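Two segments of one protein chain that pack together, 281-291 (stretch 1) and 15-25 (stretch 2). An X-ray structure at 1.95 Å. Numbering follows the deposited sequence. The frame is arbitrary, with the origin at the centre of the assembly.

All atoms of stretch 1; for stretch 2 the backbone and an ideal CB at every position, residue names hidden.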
ATOM      1  N   THR A 281     -17.620  -3.056  22.500  1.00 33.57           N
ATOM      2  CA  THR A 281     -18.270  -4.335  22.246  1.00 33.41           C
ATOM      3  C   THR A 281     -18.821  -4.412  20.821  1.00 32.25           C
ATOM      4  O   THR A 281     -18.537  -5.363  20.103  1.00 31.33           O
ATOM      5  CB  THR A 281     -19.454  -4.600  23.214  1.00 33.92           C
ATOM      6  OG1 THR A 281     -18.962  -4.741  24.549  1.00 34.66           O
ATOM      7  CG2 THR A 281     -20.186  -5.878  22.817  1.00 33.62           C
ATOM      8  N   GLN A 282     -19.635  -3.430  20.448  1.00 31.65           N
ATOM      9  CA  GLN A 282     -20.276  -3.418  19.121  1.00 32.09           C
ATOM     10  C   GLN A 282     -19.280  -3.154  18.001  1.00 30.92           C
ATOM     11  O   GLN A 282     -19.345  -3.803  16.964  1.00 31.33           O
ATOM     12  CB  GLN A 282     -21.415  -2.393  19.046  1.00 32.83           C
ATOM     13  CG  GLN A 282     -22.797  -3.008  19.286  1.00 36.79           C
ATOM     14  CD  GLN A 282     -22.891  -3.678  20.631  1.00 40.74           C
ATOM     15  OE1 GLN A 282     -22.603  -3.057  21.656  1.00 45.78           O
ATOM     16  NE2 GLN A 282     -23.283  -4.956  20.643  1.00 43.10           N
ATOM     17  N   ALA A 283     -18.375  -2.205  18.227  1.00 29.94           N
ATOM     18  CA  ALA A 283     -17.243  -1.932  17.316  1.00 29.71           C
ATOM     19  C   ALA A 283     -16.431  -3.199  17.027  1.00 29.20           C
ATOM     20  O   ALA A 283     -16.140  -3.508  15.878  1.00 29.52           O
ATOM     21  CB  ALA A 283     -16.337  -0.853  17.918  1.00 28.85           C
ATOM     22  N   VAL A 284     -16.070  -3.941  18.071  1.00 28.47           N
ATOM     23  CA  VAL A 284     -15.358  -5.207  17.894  1.00 28.11           C
ATOM     24  C   VAL A 284     -16.192  -6.250  17.140  1.00 27.96           C
ATOM     25  O   VAL A 284     -15.691  -6.900  16.216  1.00 27.44           O
ATOM     26  CB  VAL A 284     -14.852  -5.789  19.246  1.00 28.56           C
ATOM     27  CG1 VAL A 284     -14.267  -7.178  19.056  1.00 28.49           C
ATOM     28  CG2 VAL A 284     -13.826  -4.866  19.878  1.00 27.35           C
ATOM     29  N   ASN A 285     -17.464  -6.406  17.515  1.00 27.53           N
ATOM     30  CA  ASN A 285     -18.326  -7.368  16.837  1.00 27.22           C
ATOM     31  C   ASN A 285     -18.441  -7.011  15.366  1.00 26.80           C
ATOM     32  O   ASN A 285     -18.362  -7.880  14.522  1.00 26.72           O
ATOM     33  CB  ASN A 285     -19.722  -7.426  17.468  1.00 27.90           C
ATOM     34  CG  ASN A 285     -19.771  -8.267  18.735  1.00 28.15           C
ATOM     35  OD1 ASN A 285     -18.961  -9.172  18.932  1.00 31.09           O
ATOM     36  ND2 ASN A 285     -20.730  -7.967  19.600  1.00 29.79           N
ATOM     37  N   PHE A 286     -18.599  -5.729  15.059  1.00 27.01           N
ATOM     38  CA  PHE A 286     -18.752  -5.314  13.664  1.00 26.81           C
ATOM     39  C   PHE A 286     -17.465  -5.577  12.880  1.00 26.62           C
ATOM     40  O   PHE A 286     -17.515  -6.089  11.763  1.00 25.58           O
ATOM     41  CB  PHE A 286     -19.138  -3.847  13.560  1.00 26.95           C
ATOM     42  CG  PHE A 286     -19.197  -3.348  12.144  1.00 26.95           C
ATOM     43  CD1 PHE A 286     -20.024  -3.976  11.214  1.00 27.28           C
ATOM     44  CD2 PHE A 286     -18.447  -2.255  11.745  1.00 26.19           C
ATOM     45  CE1 PHE A 286     -20.093  -3.523   9.889  1.00 28.17           C
ATOM     46  CE2 PHE A 286     -18.514  -1.793  10.413  1.00 27.74           C
ATOM     47  CZ  PHE A 286     -19.332  -2.436   9.492  1.00 26.39           C
ATOM     48  N   ALA A 287     -16.323  -5.231  13.471  1.00 26.56           N
ATOM     49  CA  ALA A 287     -15.022  -5.531  12.867  1.00 26.96           C
ATOM     50  C   ALA A 287     -14.881  -7.021  12.524  1.00 27.31           C
ATOM     51  O   ALA A 287     -14.389  -7.371  11.443  1.00 26.62           O
ATOM     52  CB  ALA A 287     -13.891  -5.077  13.785  1.00 26.74           C
ATOM     53  N   LYS A 288     -15.334  -7.891  13.431  1.00 27.38           N
ATOM     54  CA  LYS A 288     -15.201  -9.323  13.229  1.00 27.61           C
ATOM     55  C   LYS A 288     -16.078  -9.783  12.061  1.00 27.30           C
ATOM     56  O   LYS A 288     -15.667 -10.663  11.333  1.00 27.12           O
ATOM     57  CB  LYS A 288     -15.468 -10.111  14.531  1.00 28.24           C
ATOM     58  CG  LYS A 288     -14.394  -9.870  15.603  1.00 28.90           C
ATOM     59  CD  LYS A 288     -14.807 -10.303  17.007  1.00 28.19           C
ATOM     60  CE  LYS A 288     -14.912 -11.810  17.124  1.00 29.55           C
ATOM     61  NZ  LYS A 288     -14.960 -12.255  18.565  1.00 28.78           N
ATOM     62  N   THR A 289     -17.233  -9.151  11.848  1.00 27.36           N
ATOM     63  CA  THR A 289     -18.093  -9.497  10.695  1.00 27.85           C
ATOM     64  C   THR A 289     -17.385  -9.241   9.358  1.00 27.65           C
ATOM     65  O   THR A 289     -17.638  -9.942   8.395  1.00 27.64           O
ATOM     66  CB  THR A 289     -19.476  -8.754  10.683  1.00 28.25           C
ATOM     67  OG1 THR A 289     -19.304  -7.329  10.484  1.00 29.11           O
ATOM     68  CG2 THR A 289     -20.263  -9.032  11.975  1.00 29.32           C
ATOM     69  N   LEU A 290     -16.506  -8.236   9.314  1.00 26.85           N
ATOM     70  CA  LEU A 290     -15.881  -7.802   8.067  1.00 26.98           C
ATOM     71  C   LEU A 290     -14.773  -8.743   7.583  1.00 27.18           C
ATOM     72  O   LEU A 290     -14.430  -8.737   6.404  1.00 26.31           O
ATOM     73  CB  LEU A 290     -15.322  -6.360   8.225  1.00 26.27           C
ATOM     74  CG  LEU A 290     -16.260  -5.211   8.641  1.00 25.70           C
ATOM     75  CD1 LEU A 290     -15.479  -3.884   8.854  1.00 24.36           C
ATOM     76  CD2 LEU A 290     -17.422  -5.000   7.639  1.00 21.98           C
ATOM     77  N   VAL A 291     -14.216  -9.554   8.484  1.00 27.39           N
ATOM     78  CA  VAL A 291     -13.033 -10.354   8.173  1.00 28.15           C
ATOM     79  C   VAL A 291     -13.286 -11.870   8.137  1.00 28.76           C
ATOM     80  O   VAL A 291     -12.344 -12.660   8.100  1.00 28.66           O
ATOM     81  CB  VAL A 291     -11.829 -10.024   9.127  1.00 28.23           C
ATOM     82  CG1 VAL A 291     -11.471  -8.530   9.045  1.00 27.32           C
ATOM     83  CG2 VAL A 291     -12.108 -10.464  10.568  1.00 27.54           C
ATOM     84  N   UNK A  15     -18.735   0.581  -1.439  1.00 24.00           N
ATOM     85  CA  UNK A  15     -20.087   0.041  -1.511  1.00 24.78           C
ATOM     86  C   UNK A  15     -20.218  -1.261  -0.698  1.00 24.49           C
ATOM     87  O   UNK A  15     -21.196  -1.443   0.019  1.00 24.98           O
ATOM     88  CB  UNK A  15     -20.472  -0.207  -2.971  1.00 24.78           C
ATOM     89  N   UNK A  16     -19.218  -2.132  -0.778  1.00 24.25           N
ATOM     90  CA  UNK A  16     -19.146  -3.315   0.101  1.00 24.42           C
ATOM     91  C   UNK A  16     -19.213  -2.941   1.592  1.00 24.51           C
ATOM     92  O   UNK A  16     -19.989  -3.529   2.361  1.00 23.21           O
ATOM     93  CB  UNK A  16     -17.855  -4.089  -0.174  1.00 24.42           C
ATOM     94  N   UNK A  17     -18.399  -1.969   1.997  1.00 24.86           N
ATOM     95  CA  UNK A  17     -18.362  -1.548   3.391  1.00 25.44           C
ATOM     96  C   UNK A  17     -19.721  -0.987   3.865  1.00 26.57           C
ATOM     97  O   UNK A  17     -20.154  -1.269   4.998  1.00 26.00           O
ATOM     98  CB  UNK A  17     -17.266  -0.497   3.581  1.00 25.44           C
ATOM     99  N   UNK A  18     -20.376  -0.209   3.002  1.00 26.88           N
ATOM    100  CA  UNK A  18     -21.694   0.361   3.310  1.00 28.58           C
ATOM    101  C   UNK A  18     -22.741  -0.746   3.482  1.00 28.97           C
ATOM    102  O   UNK A  18     -23.571  -0.666   4.392  1.00 28.82           O
ATOM    103  CB  UNK A  18     -22.127   1.328   2.207  1.00 28.58           C
ATOM    104  N   UNK A  19     -22.675  -1.762   2.616  1.00 29.63           N
ATOM    105  CA  UNK A  19     -23.557  -2.926   2.684  1.00 30.41           C
ATOM    106  C   UNK A  19     -23.359  -3.702   3.976  1.00 30.62           C
ATOM    107  O   UNK A  19     -24.340  -4.078   4.628  1.00 29.86           O
ATOM    108  CB  UNK A  19     -23.318  -3.845   1.484  1.00 30.41           C
ATOM    109  N   UNK A  20     -22.097  -3.971   4.329  1.00 30.70           N
ATOM    110  CA  UNK A  20     -21.816  -4.675   5.581  1.00 31.04           C
ATOM    111  C   UNK A  20     -22.319  -3.883   6.792  1.00 31.00           C
ATOM    112  O   UNK A  20     -22.740  -4.472   7.799  1.00 30.60           O
ATOM    113  CB  UNK A  20     -20.314  -4.937   5.714  1.00 31.04           C
ATOM    114  N   UNK A  21     -22.276  -2.558   6.697  1.00 30.79           N
ATOM    115  CA  UNK A  21     -22.743  -1.690   7.774  1.00 31.64           C
ATOM    116  C   UNK A  21     -24.267  -1.782   7.912  1.00 32.17           C
ATOM    117  O   UNK A  21     -24.799  -1.809   9.033  1.00 30.32           O
ATOM    118  CB  UNK A  21     -22.316  -0.243   7.518  1.00 31.64           C
ATOM    119  N   UNK A  22     -24.953  -1.813   6.762  1.00 33.06           N
ATOM    120  CA  UNK A  22     -26.411  -1.982   6.740  1.00 34.12           C
ATOM    121  C   UNK A  22     -26.790  -3.344   7.341  1.00 34.47           C
ATOM    122  O   UNK A  22     -27.595  -3.420   8.272  1.00 34.97           O
ATOM    123  CB  UNK A  22     -26.947  -1.860   5.312  1.00 34.12           C
ATOM    124  N   UNK A  23     -26.173  -4.408   6.832  1.00 35.00           N
ATOM    125  CA  UNK A  23     -26.371  -5.757   7.345  1.00 35.42           C
ATOM    126  C   UNK A  23     -26.135  -5.894   8.871  1.00 35.92           C
ATOM    127  O   UNK A  23     -26.901  -6.588   9.541  1.00 35.46           O
ATOM    128  CB  UNK A  23     -25.437  -6.711   6.598  1.00 35.42           C
ATOM    129  N   UNK A  24     -25.106  -5.234   9.410  1.00 36.03           N
ATOM    130  CA  UNK A  24     -24.851  -5.257  10.859  1.00 37.27           C
ATOM    131  C   UNK A  24     -25.936  -4.553  11.668  1.00 38.53           C
ATOM    132  O   UNK A  24     -26.192  -4.932  12.798  1.00 38.78           O
ATOM    133  CB  UNK A  24     -23.499  -4.607  11.158  1.00 37.27           C
ATOM    134  N   UNK A  25     -26.570  -3.529  11.109  1.00 40.03           N
ATOM    135  CA  UNK A  25     -27.686  -2.899  11.794  1.00 41.14           C
ATOM    136  C   UNK A  25     -28.911  -3.830  11.913  1.00 42.22           C
ATOM    137  O   UNK A  25     -29.735  -3.638  12.797  1.00 42.57           O
ATOM    138  CB  UNK A  25     -28.076  -1.616  11.058  1.00 41.14           C
TER

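Both segments are largely helical and cross at 127° between their N-to-C directions, with axes 10.5 Å apart at closest approach. All of stretch 2 has helical backbone angles, which themselves single out no side chain, so what can be read here is what stretch 1 offers.

Position 15 has nothing of stretch 1 within reach and accepts almost anything as far as stretch 1 is concerned; it is Glu-15.

At position 16 CA-to-CB points sideways and the ideal CB touches nothing, so only a long side chain could reach Leu-290, which offers its CB and a backbone carbonyl. A large aromatic or a long flexible chain would suit. The residue is Trp-16, chi1 t, whose CH2 lies 4.0 Å from Leu-290 CB. The ring meets Leu-290 O edge-on, Trp-16 CZ2 to Leu-290 O 3.7 Å, and leaves that oxygen without a hydrogen-bond partner.

At position 17 CA-to-CB again points sideways and the ideal CB touches nothing, but a branched or longer apolar chain could bring its end to the tips of Phe-286 and Leu-290. Leucine, isoleucine or methionine could do so. Leu-17 does, its CD1 4.1 Å from Leu-290 CD2 and 4.3 Å from Phe-286 CZ.

Positions 18 and 19 lie beyond contact, the first pointing away; stretch 1 makes no demand on either, and many residues, polar ones among them, would do. They are Lys-18 and Glu-19.

Position 20 points toward stretch 1, and its ideal CB is already 3.5 Å from Leu-290 CD2. A small residue fits, as does a longer one that bends off at once. Gln-20 takes the second course: Gln-20 CB packs against Leu-290 CD2 at 3.5 Å, while the end of the chain leads away. Gln-20 O meets the edge of the Phe-286 ring, 3.5 Å from Phe-286 CE1, and accepts a hydrogen bond from a water that also donates to Thr-289 OG1.

At position 21 the ideal CB stands 4.2 Å from Phe-286 CZ. Alanine or another small residue lets the ring lie close to the backbone; Ala-21 has its CA 3.9 Å from Phe-286 CE1.

Position 22 points away and position 23 sideways, both out of contact, and stretch 1 sets no preference at either. They hold Arg-22 and Thr-23, whose OG1 donates to Glu-19 O (3.1 Å) within its own helix.

Position 24 points toward a hollow formed by Gln-282, Asn-285, Phe-286 and Thr-289. A long apolar chain or an aromatic would suit. Phe-24, chi1 t, is the knob, with the largest covered area of its stretch. Phe-286 CB sits 3.7 Å from the centroid of the Phe-24 ring, over its face, in a CH-pi contact; Thr-289 CG2 is 3.9 Å from Phe-24 CD1.

Position 25 is out of reach again, so stretch 1 sets no preference, and Glu-25 is unconstrained by this neighbour.

Stretch 2 (15-25) EWLKEQARTFE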
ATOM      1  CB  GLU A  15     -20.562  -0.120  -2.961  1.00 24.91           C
ATOM      2  CG  GLU A  15     -22.054   0.191  -3.124  1.00 30.25           C
ATOM      3  CD  GLU A  15     -22.424   1.666  -2.856  1.00 35.17           C
ATOM      4  OE1 GLU A  15     -21.926   2.555  -3.580  1.00 39.78           O
ATOM      5  OE2 GLU A  15     -23.219   1.952  -1.929  1.00 39.53           O
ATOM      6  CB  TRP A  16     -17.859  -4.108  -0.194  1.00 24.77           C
ATOM      7  CG  TRP A  16     -17.496  -5.222   0.779  1.00 24.40           C
ATOM      8  CD1 TRP A  16     -17.817  -6.536   0.669  1.00 25.28           C
ATOM      9  CD2 TRP A  16     -16.696  -5.110   1.962  1.00 25.26           C
ATOM     10  NE1 TRP A  16     -17.268  -7.252   1.691  1.00 25.07           N
ATOM     11  CE2 TRP A  16     -16.581  -6.403   2.510  1.00 25.05           C
ATOM     12  CE3 TRP A  16     -16.059  -4.048   2.607  1.00 25.28           C
ATOM     13  CZ2 TRP A  16     -15.877  -6.656   3.680  1.00 25.15           C
ATOM     14  CZ3 TRP A  16     -15.346  -4.307   3.762  1.00 24.82           C
ATOM     15  CH2 TRP A  16     -15.265  -5.600   4.283  1.00 25.58           C
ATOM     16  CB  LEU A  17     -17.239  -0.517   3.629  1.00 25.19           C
ATOM     17  CG  LEU A  17     -17.101  -0.029   5.077  1.00 25.37           C
ATOM     18  CD1 LEU A  17     -17.135  -1.202   6.042  1.00 22.03           C
ATOM     19  CD2 LEU A  17     -15.857   0.841   5.301  1.00 24.72           C
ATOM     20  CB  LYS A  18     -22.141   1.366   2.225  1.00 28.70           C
ATOM     21  CG  LYS A  18     -21.386   2.687   2.247  1.00 29.84           C
ATOM     22  CD  LYS A  18     -22.160   3.785   1.490  1.00 30.39           C
ATOM     23  CE  LYS A  18     -21.476   5.119   1.530  1.00 32.79           C
ATOM     24  NZ  LYS A  18     -21.313   5.631   2.932  1.00 36.74           N
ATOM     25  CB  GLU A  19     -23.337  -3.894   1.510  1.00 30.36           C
ATOM     26  CG  GLU A  19     -24.249  -5.147   1.587  1.00 31.45           C
ATOM     27  CD  GLU A  19     -23.903  -6.243   0.612  1.00 32.91           C
ATOM     28  OE1 GLU A  19     -23.063  -6.028  -0.296  1.00 39.05           O
ATOM     29  OE2 GLU A  19     -24.489  -7.348   0.763  1.00 38.34           O
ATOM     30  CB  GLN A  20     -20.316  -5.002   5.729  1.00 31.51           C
ATOM     31  CG  GLN A  20     -19.664  -5.745   4.555  1.00 32.10           C
ATOM     32  CD  GLN A  20     -20.629  -6.619   3.742  1.00 34.60           C
ATOM     33  OE1 GLN A  20     -20.773  -6.451   2.521  1.00 34.74           O
ATOM     34  NE2 GLN A  20     -21.287  -7.551   4.417  1.00 34.32           N
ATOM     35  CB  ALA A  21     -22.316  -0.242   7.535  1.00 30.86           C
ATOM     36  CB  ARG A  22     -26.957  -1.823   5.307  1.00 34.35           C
ATOM     37  CG  ARG A  22     -27.018  -0.371   4.824  1.00 34.25           C
ATOM     38  CD  ARG A  22     -27.902  -0.213   3.596  1.00 35.98           C
ATOM     39  NE  ARG A  22     -27.426  -1.045   2.490  1.00 37.55           N
ATOM     40  CZ  ARG A  22     -26.542  -0.662   1.565  1.00 38.99           C
ATOM     41  NH1 ARG A  22     -26.019   0.563   1.570  1.00 40.00           N
ATOM     42  NH2 ARG A  22     -26.183  -1.517   0.615  1.00 39.00           N
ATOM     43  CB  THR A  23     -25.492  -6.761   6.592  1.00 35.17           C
ATOM     44  OG1 THR A  23     -25.805  -6.705   5.197  1.00 35.66           O
ATOM     45  CG2 THR A  23     -25.714  -8.162   7.091  1.00 35.34           C
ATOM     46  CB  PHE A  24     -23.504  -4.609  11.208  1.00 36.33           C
ATOM     47  CG  PHE A  24     -23.058  -4.853  12.620  1.00 35.66           C
ATOM     48  CD1 PHE A  24     -22.557  -6.092  12.999  1.00 35.39           C
ATOM     49  CD2 PHE A  24     -23.106  -3.841  13.568  1.00 35.45           C
ATOM     50  CE1 PHE A  24     -22.122  -6.320  14.311  1.00 35.13           C
ATOM     51  CE2 PHE A  24     -22.676  -4.063  14.879  1.00 35.10           C
ATOM     52  CZ  PHE A  24     -22.183  -5.298  15.244  1.00 35.02           C
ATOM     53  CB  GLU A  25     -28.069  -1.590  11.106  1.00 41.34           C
ATOM     54  CG  GLU A  25     -29.052  -0.729  11.895  1.00 41.13           C
ATOM     55  CD  GLU A  25     -29.461   0.529  11.165  1.00 42.15           C
ATOM     56  OE1 GLU A  25     -28.761   0.925  10.195  1.00 44.16           O
ATOM     57  OE2 GLU A  25     -30.487   1.129  11.572  1.00 43.43           O
TER
HETATM   58  O   HOH W   1     -22.032  -6.946   8.801  1.00 46.55           O
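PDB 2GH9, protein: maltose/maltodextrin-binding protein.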